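Transthyretin-like protein (Klebsiella pneumoniae subsp. pneumoniae, PDB 3QVA) probably catalyses the hydrolysis of 5-hydroxyisourate to 2-oxo-4-hydroxy-4-carboxy-5-ureidoimidazoline in purine breakdown, acting as a homotetramer of the transthyretin family. Local coordinates at residues Ile19-Pro24 with Ala76-Val81. Residues are numbered along the deposited sequence; the frame is centred on the assembly and turned at random.
Sequences ISTGTP and AGRESV
In this transthyretin-family fold, S20 and R78 tie the turn that joins strands 12-18 and 23-24 to the loop running from helix 69-75 to strand 82-90. The backbones stay well apart, 11.2 Å between the CA atoms of S20 and R78, and the arginine side chain spans the gap. A bend at chi3 (69°), with the torsions just before and after it near anti, presents the guanidinium edge to the turn. NH2 of R78 donates to OG of S20 over 2.6 Å; the N-H...O angle of 163° and an acceptor only 3° out of the guanidinium plane mark a short, well-aligned bond. CB of S20 follows at 3.5 Å from the same NH2, whereas CG2 of T21 approaches NH1 of R78 obliquely at 4.3 Å, a loose van der Waals contact. G77, with positive phi, is the C' residue of the Schellman motif ending the helix, and R78 N is hydrogen-bonded back into that helix. In the turn, G22 and T23 face D18 in a G1 beta bulge, and OG1 of T21 and OG1 of T23 are hydrogen-bonded at 2.7 Å. D18 binds both partners, through OD1 to S20 OG and through OD2 in a salt bridge to R78 NH1. The carboxylate thus probably offsets the arginine's charge, while the bonds to NH2 from buried S20 and to NH1 from D18 probably fix the guanidinium's rotation together.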
ATOM      1  N   ILE A  19      -7.641   5.774  -4.037  1.00 14.39           N
ATOM      2  CA  ILE A  19      -7.016   6.452  -2.908  1.00 15.02           C
ATOM      3  C   ILE A  19      -6.452   7.821  -3.293  1.00 15.34           C
ATOM      4  O   ILE A  19      -6.061   8.589  -2.425  1.00 15.00           O
ATOM      5  CB  ILE A  19      -5.963   5.574  -2.187  1.00 15.02           C
ATOM      6  CG1 ILE A  19      -4.690   5.438  -3.031  1.00 15.62           C
ATOM      7  CG2 ILE A  19      -6.574   4.210  -1.811  1.00 15.77           C
ATOM      8  CD1 ILE A  19      -3.510   4.804  -2.272  1.00 16.62           C
ATOM      9  N   SER A  20      -6.435   8.131  -4.589  1.00 16.21           N
ATOM     10  CA  SER A  20      -6.034   9.461  -5.037  1.00 17.47           C
ATOM     11  C   SER A  20      -7.097  10.497  -4.647  1.00 18.41           C
ATOM     12  O   SER A  20      -6.785  11.673  -4.451  1.00 18.52           O
ATOM     13  CB  SER A  20      -5.747   9.479  -6.543  1.00 17.71           C
ATOM     14  OG  SER A  20      -6.941   9.419  -7.297  1.00 19.16           O
ATOM     15  N   THR A  21      -8.342  10.045  -4.499  1.00 18.99           N
ATOM     16  CA  THR A  21      -9.454  10.924  -4.117  1.00 20.10           C
ATOM     17  C   THR A  21     -10.132  10.522  -2.803  1.00 20.31           C
ATOM     18  O   THR A  21     -10.904  11.301  -2.230  1.00 21.14           O
ATOM     19  CB  THR A  21     -10.528  10.988  -5.227  1.00 20.04           C
ATOM     20  OG1 THR A  21     -11.101   9.687  -5.410  1.00 20.42           O
ATOM     21  CG2 THR A  21      -9.936  11.489  -6.539  1.00 21.14           C
ATOM     22  N   GLY A  22      -9.852   9.312  -2.328  1.00 20.08           N
ATOM     23  CA  GLY A  22     -10.489   8.778  -1.129  1.00 20.19           C
ATOM     24  C   GLY A  22     -11.954   8.414  -1.321  1.00 20.32           C
ATOM     25  O   GLY A  22     -12.765   8.573  -0.407  1.00 20.15           O
ATOM     26  N   THR A  23     -12.294   7.932  -2.514  1.00 19.97           N
ATOM     27  CA  THR A  23     -13.673   7.570  -2.837  1.00 19.99           C
ATOM     28  C   THR A  23     -13.723   6.183  -3.475  1.00 19.36           C
ATOM     29  O   THR A  23     -12.736   5.743  -4.078  1.00 19.53           O
ATOM     30  CB  THR A  23     -14.318   8.588  -3.809  1.00 20.21           C
ATOM     31  OG1 THR A  23     -13.532   8.673  -5.002  1.00 21.31           O
ATOM     32  CG2 THR A  23     -14.417   9.969  -3.169  1.00 21.14           C
ATOM     33  N   PRO A  24     -14.867   5.486  -3.342  1.00 18.71           N
ATOM     34  CA  PRO A  24     -15.016   4.209  -4.031  1.00 17.91           C
ATOM     35  C   PRO A  24     -14.965   4.412  -5.540  1.00 17.29           C
ATOM     36  O   PRO A  24     -15.458   5.424  -6.049  1.00 16.90           O
ATOM     37  CB  PRO A  24     -16.412   3.741  -3.606  1.00 18.21           C
ATOM     38  CG  PRO A  24     -16.686   4.467  -2.335  1.00 19.04           C
ATOM     39  CD  PRO A  24     -16.052   5.802  -2.521  1.00 18.56           C
ATOM     40  N   ALA A  76     -11.929   9.086 -17.331  1.00 23.26           N
ATOM     41  CA  ALA A  76     -12.030  10.266 -16.485  1.00 23.87           C
ATOM     42  C   ALA A  76     -10.983  11.320 -16.865  1.00 23.92           C
ATOM     43  O   ALA A  76     -10.847  12.336 -16.184  1.00 24.75           O
ATOM     44  CB  ALA A  76     -11.876   9.868 -15.033  1.00 23.86           C
ATOM     45  N   GLY A  77     -10.242  11.068 -17.947  1.00 23.95           N
ATOM     46  CA  GLY A  77      -9.223  12.003 -18.443  1.00 23.56           C
ATOM     47  C   GLY A  77      -7.945  12.079 -17.621  1.00 23.22           C
ATOM     48  O   GLY A  77      -7.283  13.126 -17.575  1.00 23.75           O
ATOM     49  N   ARG A  78      -7.586  10.969 -16.985  1.00 22.61           N
ATOM     50  CA  ARG A  78      -6.423  10.910 -16.111  1.00 21.65           C
ATOM     51  C   ARG A  78      -5.430   9.879 -16.630  1.00 21.42           C
ATOM     52  O   ARG A  78      -5.799   8.742 -16.916  1.00 21.58           O
ATOM     53  CB  ARG A  78      -6.856  10.571 -14.683  1.00 21.79           C
ATOM     54  CG  ARG A  78      -7.984  11.469 -14.159  1.00 21.64           C
ATOM     55  CD  ARG A  78      -8.605  10.926 -12.890  1.00 22.29           C
ATOM     56  NE  ARG A  78      -7.687  10.989 -11.756  1.00 23.81           N
ATOM     57  CZ  ARG A  78      -7.898  10.390 -10.584  1.00 23.74           C
ATOM     58  NH1 ARG A  78      -9.002   9.682 -10.370  1.00 22.92           N
ATOM     59  NH2 ARG A  78      -7.002  10.512  -9.620  1.00 25.43           N
ATOM     60  N   GLU A  79      -4.172  10.282 -16.757  1.00 20.77           N
ATOM     61  CA  GLU A  79      -3.141   9.395 -17.295  1.00 20.31           C
ATOM     62  C   GLU A  79      -2.546   8.510 -16.193  1.00 19.72           C
ATOM     63  O   GLU A  79      -2.516   8.888 -15.021  1.00 19.73           O
ATOM     64  CB  GLU A  79      -2.055  10.201 -18.015  1.00 20.77           C
ATOM     65  CG  GLU A  79      -2.532  10.869 -19.306  1.00 21.70           C
ATOM     66  N   SER A  80      -2.102   7.318 -16.578  1.00 18.72           N
ATOM     67  CA  SER A  80      -1.434   6.395 -15.657  1.00 17.40           C
ATOM     68  C   SER A  80      -0.498   5.518 -16.466  1.00 17.05           C
ATOM     69  O   SER A  80      -0.808   5.184 -17.611  1.00 17.48           O
ATOM     70  CB  SER A  80      -2.455   5.513 -14.933  1.00 17.53           C
ATOM     71  OG  SER A  80      -1.806   4.557 -14.106  1.00 16.37           O
ATOM     72  N   VAL A  81       0.642   5.150 -15.885  1.00 16.29           N
ATOM     73  CA  VAL A  81       1.535   4.200 -16.550  1.00 15.83           C
ATOM     74  C   VAL A  81       1.054   2.766 -16.346  1.00 14.81           C
ATOM     75  O   VAL A  81       1.484   1.866 -17.050  1.00 14.33           O
ATOM     76  CB  VAL A  81       3.020   4.340 -16.117  1.00 15.82           C
ATOM     77  CG1 VAL A  81       3.532   5.761 -16.387  1.00 17.21           C
ATOM     78  CG2 VAL A  81       3.224   3.929 -14.649  1.00 16.33           C
TER